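Local structure of Ceg4 (Legionella pneumophila subsp. pneumophila, 6AOK) at residues L66-K70 against Y71-N75; F199-S202 against Q203-E206. The protein is an effector with a HAD-like, magnesium-binding phosphatase domain that removes phosphate from phosphotyrosine and attenuates activation of eukaryotic MAPK pathways. All coordinates share one frame; numbering follows the deposited sequence.

Contact 1: L66-K70 against Y71-N75; sequences LFEAK and YGKYN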
ATOM      1  N   LEU A  66       6.962  14.240  13.773  1.00 17.43           N
ATOM      2  CA  LEU A  66       5.567  14.246  14.226  1.00 16.42           C
ATOM      3  C   LEU A  66       5.039  12.831  14.506  1.00 17.30           C
ATOM      4  O   LEU A  66       4.293  12.618  15.481  1.00 14.48           O
ATOM      5  CB  LEU A  66       4.710  14.954  13.175  1.00 15.20           C
ATOM      6  CG  LEU A  66       4.992  16.471  13.125  1.00 17.48           C
ATOM      7  CD1 LEU A  66       4.420  17.119  11.834  1.00 15.83           C
ATOM      8  CD2 LEU A  66       4.370  17.174  14.327  1.00 19.20           C
ATOM      9  N   PHE A  67       5.390  11.855  13.662  1.00 13.96           N
ATOM     10  CA  PHE A  67       5.026  10.478  13.967  1.00 17.53           C
ATOM     11  C   PHE A  67       5.663  10.031  15.271  1.00 17.41           C
ATOM     12  O   PHE A  67       5.006   9.414  16.124  1.00 16.39           O
ATOM     13  CB  PHE A  67       5.456   9.540  12.845  1.00 14.80           C
ATOM     14  CG  PHE A  67       4.445   9.396  11.754  1.00 14.49           C
ATOM     15  CD1 PHE A  67       4.430  10.274  10.670  1.00 15.80           C
ATOM     16  CD2 PHE A  67       3.541   8.368  11.793  1.00 12.64           C
ATOM     17  CE1 PHE A  67       3.514  10.137   9.657  1.00 15.17           C
ATOM     18  CE2 PHE A  67       2.595   8.222  10.785  1.00 21.26           C
ATOM     19  CZ  PHE A  67       2.577   9.111   9.721  1.00 18.67           C
ATOM     20  N   GLU A  68       6.951  10.323  15.446  1.00 18.12           N
ATOM     21  CA  GLU A  68       7.599   9.926  16.698  1.00 21.57           C
ATOM     22  C   GLU A  68       7.015  10.677  17.904  1.00 20.92           C
ATOM     23  O   GLU A  68       6.990  10.140  19.017  1.00 22.07           O
ATOM     24  CB  GLU A  68       9.123  10.147  16.605  1.00 24.34           C
ATOM     25  CG  GLU A  68       9.815   9.195  15.635  1.00 30.01           C
ATOM     26  CD  GLU A  68      11.316   9.434  15.521  1.00 37.49           C
ATOM     27  OE1 GLU A  68      11.801  10.406  16.136  1.00 41.59           O
ATOM     28  OE2 GLU A  68      12.002   8.659  14.813  1.00 38.24           O
ATOM     29  N   ALA A  69       6.617  11.925  17.738  1.00 17.53           N
ATOM     30  CA  ALA A  69       5.999  12.653  18.855  1.00 23.07           C
ATOM     31  C   ALA A  69       4.675  12.010  19.263  1.00 23.35           C
ATOM     32  O   ALA A  69       4.340  11.929  20.456  1.00 25.66           O
ATOM     33  CB  ALA A  69       5.745  14.115  18.480  1.00 21.82           C
ATOM     34  N   LYS A  70       3.939  11.504  18.284  1.00 17.84           N
ATOM     35  CA  LYS A  70       2.638  10.905  18.536  1.00 19.26           C
ATOM     36  C   LYS A  70       2.771   9.495  19.095  1.00 21.99           C
ATOM     37  O   LYS A  70       2.106   9.159  20.082  1.00 23.55           O
ATOM     38  CB  LYS A  70       1.809  10.905  17.251  1.00 17.51           C
ATOM     39  CG  LYS A  70       0.398  10.383  17.501  1.00 20.41           C
ATOM     40  CD  LYS A  70      -0.459  10.595  16.316  1.00 21.58           C
ATOM     41  CE  LYS A  70      -1.883  10.005  16.492  1.00 24.11           C
ATOM     42  NZ  LYS A  70      -2.631  10.531  17.676  1.00 22.91           N
ATOM     43  N   TYR A  71       3.634   8.670  18.509  1.00 20.02           N
ATOM     44  CA  TYR A  71       3.674   7.237  18.790  1.00 22.13           C
ATOM     45  C   TYR A  71       4.940   6.786  19.494  1.00 24.91           C
ATOM     46  O   TYR A  71       5.039   5.605  19.854  1.00 26.75           O
ATOM     47  CB  TYR A  71       3.525   6.429  17.491  1.00 19.41           C
ATOM     48  CG  TYR A  71       2.215   6.619  16.756  1.00 21.64           C
ATOM     49  CD1 TYR A  71       2.167   7.248  15.516  1.00 16.30           C
ATOM     50  CD2 TYR A  71       1.026   6.140  17.290  1.00 21.51           C
ATOM     51  CE1 TYR A  71       1.015   7.411  14.871  1.00 18.77           C
ATOM     52  CE2 TYR A  71      -0.163   6.310  16.629  1.00 21.41           C
ATOM     53  CZ  TYR A  71      -0.164   6.941  15.416  1.00 22.16           C
ATOM     54  OH  TYR A  71      -1.340   7.124  14.720  1.00 25.28           O
ATOM     55  N   GLY A  72       5.916   7.685  19.711  1.00 24.33           N
ATOM     56  CA  GLY A  72       7.200   7.255  20.179  1.00 25.67           C
ATOM     57  C   GLY A  72       7.961   6.604  19.049  1.00 27.92           C
ATOM     58  O   GLY A  72       7.492   6.542  17.899  1.00 28.74           O
ATOM     59  N   LYS A  73       9.151   6.098  19.392  1.00 30.14           N
ATOM     60  CA  LYS A  73      10.026   5.475  18.410  1.00 33.42           C
ATOM     61  C   LYS A  73       9.464   4.135  18.000  1.00 29.64           C
ATOM     62  O   LYS A  73       8.957   3.385  18.828  1.00 27.65           O
ATOM     63  CB  LYS A  73      11.437   5.276  18.970  1.00 40.97           C
ATOM     64  CG  LYS A  73      12.451   6.360  18.608  1.00 46.83           C
ATOM     65  CD  LYS A  73      12.188   7.616  19.399  1.00 51.67           C
ATOM     66  CE  LYS A  73      12.540   8.882  18.624  1.00 54.68           C
ATOM     67  NZ  LYS A  73      12.335  10.170  19.414  1.00 56.27           N
ATOM     68  N   TYR A  74       9.556   3.826  16.713  1.00 29.59           N
ATOM     69  CA  TYR A  74       9.099   2.518  16.255  1.00 30.68           C
ATOM     70  C   TYR A  74      10.190   1.478  16.424  1.00 37.46           C
ATOM     71  O   TYR A  74      10.646   0.843  15.479  1.00 38.23           O
ATOM     72  CB  TYR A  74       8.648   2.579  14.814  1.00 28.37           C
ATOM     73  CG  TYR A  74       7.790   1.410  14.433  1.00 27.18           C
ATOM     74  CD1 TYR A  74       6.449   1.367  14.791  1.00 27.19           C
ATOM     75  CD2 TYR A  74       8.303   0.364  13.681  1.00 27.89           C
ATOM     76  CE1 TYR A  74       5.669   0.314  14.451  1.00 26.49           C
ATOM     77  CE2 TYR A  74       7.513  -0.680  13.313  1.00 27.74           C
ATOM     78  CZ  TYR A  74       6.201  -0.704  13.698  1.00 27.38           C
ATOM     79  OH  TYR A  74       5.392  -1.765  13.335  1.00 30.54           O
ATOM     80  N   ASN A  75      10.632   1.303  17.642  1.00 42.43           N
ATOM     81  CA  ASN A  75      11.777   0.441  17.868  1.00 47.57           C
ATOM     82  C   ASN A  75      11.266  -0.861  18.461  1.00 53.72           C
ATOM     83  O   ASN A  75      10.090  -1.220  18.331  1.00 50.27           O
ATOM     84  CB  ASN A  75      12.789   1.143  18.767  1.00 48.13           C
ATOM     85  CG  ASN A  75      12.146   1.695  20.007  1.00 48.82           C
ATOM     86  OD1 ASN A  75      11.161   1.127  20.507  1.00 48.72           O
ATOM     87  ND2 ASN A  75      12.659   2.832  20.495  1.00 48.03           N
TER
HETATM   88  O   HOH W   1      11.420   5.722  15.266  1.00 37.42           O
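Lys70 sends CG anti to its backbone N (chi1 -176°) while Tyr71 holds CG beside its own N (chi1 -63°), and these two choices lay the neighbouring side chains alongside each other at the C-terminus of helix 60-71, which in this HAD-like domain is ended by a glycine of positive phi, Gly72. The lysine methylenes run over one face of the phenol ring: Lys70 CG stands 3.9 Å from the Tyr71 ring centroid, almost on the ring normal, in a CH-pi contact. CD and CE carry on toward the hydroxyl end, and a bend at chi4 turns NZ to a salt bridge with Asp84, whose carbonyl O also bonds Tyr71 OH; this residue of the loop before helix 91-100 thus binds both the lysine amine and the phenol hydroxyl. One turn back, Phe67 points the same way as Tyr71, with Phe67 CD2 4.1 Å from Tyr71 CE1, and its ring packs against Phe36 and helix 116-125. The last helical turn closes through Tyr71 N to Phe67 O (2.9 Å) and Gly72 N to Glu68 O (2.8 Å). The Gly72 carbonyl O bonds Tyr125 OH. The Lys73 side chain starts away from the helix, and bends at chi2 and chi3 bring its end back to a salt bridge with Glu68, whose OE1 sits closer to Lys73 CE (3.0 Å) than to Lys73 NZ (3.3 Å). Glu68 OE2 is shared by Gln64 NE2 and a water that donates to it at 3.0 Å and accepts from Tyr74 N, also at 3.0 Å.

Contact 2: F199-S202 against Q203-E206; sequences FEWS and QYLE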
ATOM      1  N   PHE A 199      -8.093  -7.863   7.061  1.00 21.05           N
ATOM      2  CA  PHE A 199      -7.244  -8.490   6.054  1.00 21.52           C
ATOM      3  C   PHE A 199      -6.207  -9.394   6.740  1.00 25.12           C
ATOM      4  O   PHE A 199      -5.532  -8.960   7.684  1.00 26.42           O
ATOM      5  CB  PHE A 199      -6.548  -7.427   5.228  1.00 17.67           C
ATOM      6  CG  PHE A 199      -7.468  -6.653   4.343  1.00 18.85           C
ATOM      7  CD1 PHE A 199      -8.112  -5.496   4.823  1.00 17.12           C
ATOM      8  CD2 PHE A 199      -7.725  -7.076   3.063  1.00 13.56           C
ATOM      9  CE1 PHE A 199      -8.984  -4.750   3.982  1.00 16.25           C
ATOM     10  CE2 PHE A 199      -8.611  -6.330   2.241  1.00 16.09           C
ATOM     11  CZ  PHE A 199      -9.208  -5.170   2.714  1.00 14.19           C
ATOM     12  N   GLU A 200      -6.058 -10.625   6.240  1.00 23.28           N
ATOM     13  CA  GLU A 200      -5.181 -11.638   6.835  1.00 25.06           C
ATOM     14  C   GLU A 200      -3.789 -11.536   6.197  1.00 21.63           C
ATOM     15  O   GLU A 200      -3.330 -12.402   5.444  1.00 20.50           O
ATOM     16  CB  GLU A 200      -5.777 -13.027   6.641  1.00 29.42           C
ATOM     17  CG  GLU A 200      -7.111 -13.229   7.339  1.00 40.96           C
ATOM     18  CD  GLU A 200      -7.678 -14.661   7.215  1.00 48.72           C
ATOM     19  OE1 GLU A 200      -6.879 -15.636   7.128  1.00 50.89           O
ATOM     20  OE2 GLU A 200      -8.925 -14.803   7.254  1.00 51.69           O
ATOM     21  N   TRP A 201      -3.115 -10.432   6.500  1.00 19.19           N
ATOM     22  CA  TRP A 201      -1.814 -10.184   5.895  1.00 17.35           C
ATOM     23  C   TRP A 201      -0.851 -11.339   6.120  1.00 20.85           C
ATOM     24  O   TRP A 201       0.013 -11.600   5.273  1.00 20.00           O
ATOM     25  CB  TRP A 201      -1.230  -8.888   6.458  1.00 17.34           C
ATOM     26  CG  TRP A 201      -1.961  -7.682   5.945  1.00 19.85           C
ATOM     27  CD1 TRP A 201      -2.814  -6.884   6.653  1.00 16.37           C
ATOM     28  CD2 TRP A 201      -1.921  -7.141   4.611  1.00 14.85           C
ATOM     29  NE1 TRP A 201      -3.293  -5.887   5.853  1.00 16.76           N
ATOM     30  CE2 TRP A 201      -2.765  -6.021   4.596  1.00 14.31           C
ATOM     31  CE3 TRP A 201      -1.227  -7.490   3.435  1.00 16.95           C
ATOM     32  CZ2 TRP A 201      -2.943  -5.222   3.455  1.00 14.44           C
ATOM     33  CZ3 TRP A 201      -1.423  -6.702   2.283  1.00 16.05           C
ATOM     34  CH2 TRP A 201      -2.277  -5.572   2.317  1.00 14.77           C
ATOM     35  N   SER A 202      -0.959 -12.052   7.252  1.00 20.14           N
ATOM     36  CA  SER A 202       0.017 -13.121   7.435  1.00 23.40           C
ATOM     37  C   SER A 202      -0.282 -14.300   6.510  1.00 23.41           C
ATOM     38  O   SER A 202       0.646 -15.021   6.083  1.00 22.50           O
ATOM     39  CB  SER A 202       0.071 -13.570   8.890  1.00 28.17           C
ATOM     40  OG  SER A 202      -1.144 -14.194   9.236  1.00 33.64           O
ATOM     41  N   GLN A 203      -1.554 -14.497   6.167  1.00 21.75           N
ATOM     42  CA  GLN A 203      -1.884 -15.523   5.185  1.00 25.19           C
ATOM     43  C   GLN A 203      -1.406 -15.133   3.786  1.00 22.57           C
ATOM     44  O   GLN A 203      -0.916 -15.989   3.037  1.00 21.82           O
ATOM     45  CB  GLN A 203      -3.384 -15.779   5.172  1.00 28.48           C
ATOM     46  CG  GLN A 203      -3.800 -16.856   4.170  1.00 34.74           C
ATOM     47  CD  GLN A 203      -3.263 -18.257   4.542  1.00 40.15           C
ATOM     48  OE1 GLN A 203      -2.549 -18.905   3.757  1.00 42.91           O
ATOM     49  NE2 GLN A 203      -3.600 -18.714   5.744  1.00 40.73           N
ATOM     50  N   TYR A 204      -1.556 -13.854   3.409  1.00 22.28           N
ATOM     51  CA  TYR A 204      -1.125 -13.432   2.069  1.00 21.04           C
ATOM     52  C   TYR A 204       0.385 -13.546   1.945  1.00 20.69           C
ATOM     53  O   TYR A 204       0.886 -13.939   0.895  1.00 20.17           O
ATOM     54  CB  TYR A 204      -1.558 -11.999   1.739  1.00 17.82           C
ATOM     55  CG  TYR A 204      -2.988 -11.682   2.135  1.00 18.63           C
ATOM     56  CD1 TYR A 204      -3.967 -12.654   2.121  1.00 23.09           C
ATOM     57  CD2 TYR A 204      -3.337 -10.418   2.542  1.00 18.19           C
ATOM     58  CE1 TYR A 204      -5.265 -12.366   2.533  1.00 26.16           C
ATOM     59  CE2 TYR A 204      -4.625 -10.121   2.924  1.00 19.96           C
ATOM     60  CZ  TYR A 204      -5.570 -11.075   2.943  1.00 23.94           C
ATOM     61  OH  TYR A 204      -6.848 -10.767   3.369  1.00 25.42           O
ATOM     62  N   LEU A 205       1.112 -13.248   3.026  1.00 18.95           N
ATOM     63  CA  LEU A 205       2.564 -13.475   3.078  1.00 20.19           C
ATOM     64  C   LEU A 205       2.928 -14.938   2.837  1.00 25.58           C
ATOM     65  O   LEU A 205       3.854 -15.251   2.071  1.00 24.59           O
ATOM     66  CB  LEU A 205       3.090 -13.050   4.445  1.00 21.02           C
ATOM     67  CG  LEU A 205       4.572 -13.374   4.711  1.00 23.76           C
ATOM     68  CD1 LEU A 205       5.331 -12.603   3.696  1.00 22.38           C
ATOM     69  CD2 LEU A 205       4.974 -12.949   6.100  1.00 25.86           C
ATOM     70  N   GLU A 206       2.263 -15.855   3.553  1.00 26.91           N
ATOM     71  CA  GLU A 206       2.524 -17.273   3.355  1.00 29.17           C
ATOM     72  C   GLU A 206       2.205 -17.690   1.925  1.00 29.43           C
ATOM     73  O   GLU A 206       2.976 -18.420   1.294  1.00 25.59           O
ATOM     74  CB  GLU A 206       1.698 -18.088   4.349  1.00 34.80           C
ATOM     75  CG  GLU A 206       1.393 -19.501   3.859  1.00 42.66           C
ATOM     76  CD  GLU A 206       0.740 -20.434   4.901  1.00 48.20           C
ATOM     77  OE1 GLU A 206      -0.226 -21.138   4.528  1.00 50.04           O
ATOM     78  OE2 GLU A 206       1.189 -20.467   6.073  1.00 51.00           O
TER
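The phenol of Tyr204 folds back over the start of its own helix, so that the Glu200 carbonyl O lies 3.2 Å above the ring plane, over its centre, while Tyr204 OH accepts a hydrogen bond from Glu200 N (3.0 Å). Glu200 stands at the N-cap position of helix 201-211, and its peptide groups are thus held at two points by one residue of the first turn. Tyr204 CG lies beside its own backbone N (chi1 -44°), which swings the ring back over this carbonyl. The same O takes Tyr204 N at 3.1 Å, besides a weak bond from Gln203 N. Tyr204 also turns its edge to the face of Trp201 in an offset edge-to-face pair, the planes at 72° and Trp201 CE3 3.7 Å from Tyr204 CD2. Trp201 and Tyr204 both pack on Leu165 of strand 161-165 and on helix 91-100, and Trp201 NE1 bonds the carbonyl O of Thr22, in what fits the HAD-type DxDx(T/V) motif that carries magnesium ligands Asp18 and Asp20. Phe199, just ahead of the cap, has its side chain about 4 Å from that of magnesium ligand Asp167, and meets the tyrosine ring at its edge, with Phe199 CB 4.0 Å from Tyr204 CE2.

From the N terminus, the chain passes strand 13-17 and the magnesium ligands Asp18 and Asp20 before reaching contact 1, which ends helix 60-71 and starts the loop toward helix 91-100. The chain then completes the five-stranded parallel sheet, and after its outer strand 189-192 contact 2 begins the last helix, 201-211. Each contact lies within one continuous stretch and closes no long loop; the two are in series, neither nesting nor crossing. The centres of contacts 1 and 2 are 26 Å apart, and the nearest atoms of contacts 1 and 2 about 12 Å. The Phe199 side chain of contact 2 comes about 7 Å from the magnesium, while the Phe67 side chain of contact 1 is about 9 Å from that of Asp20.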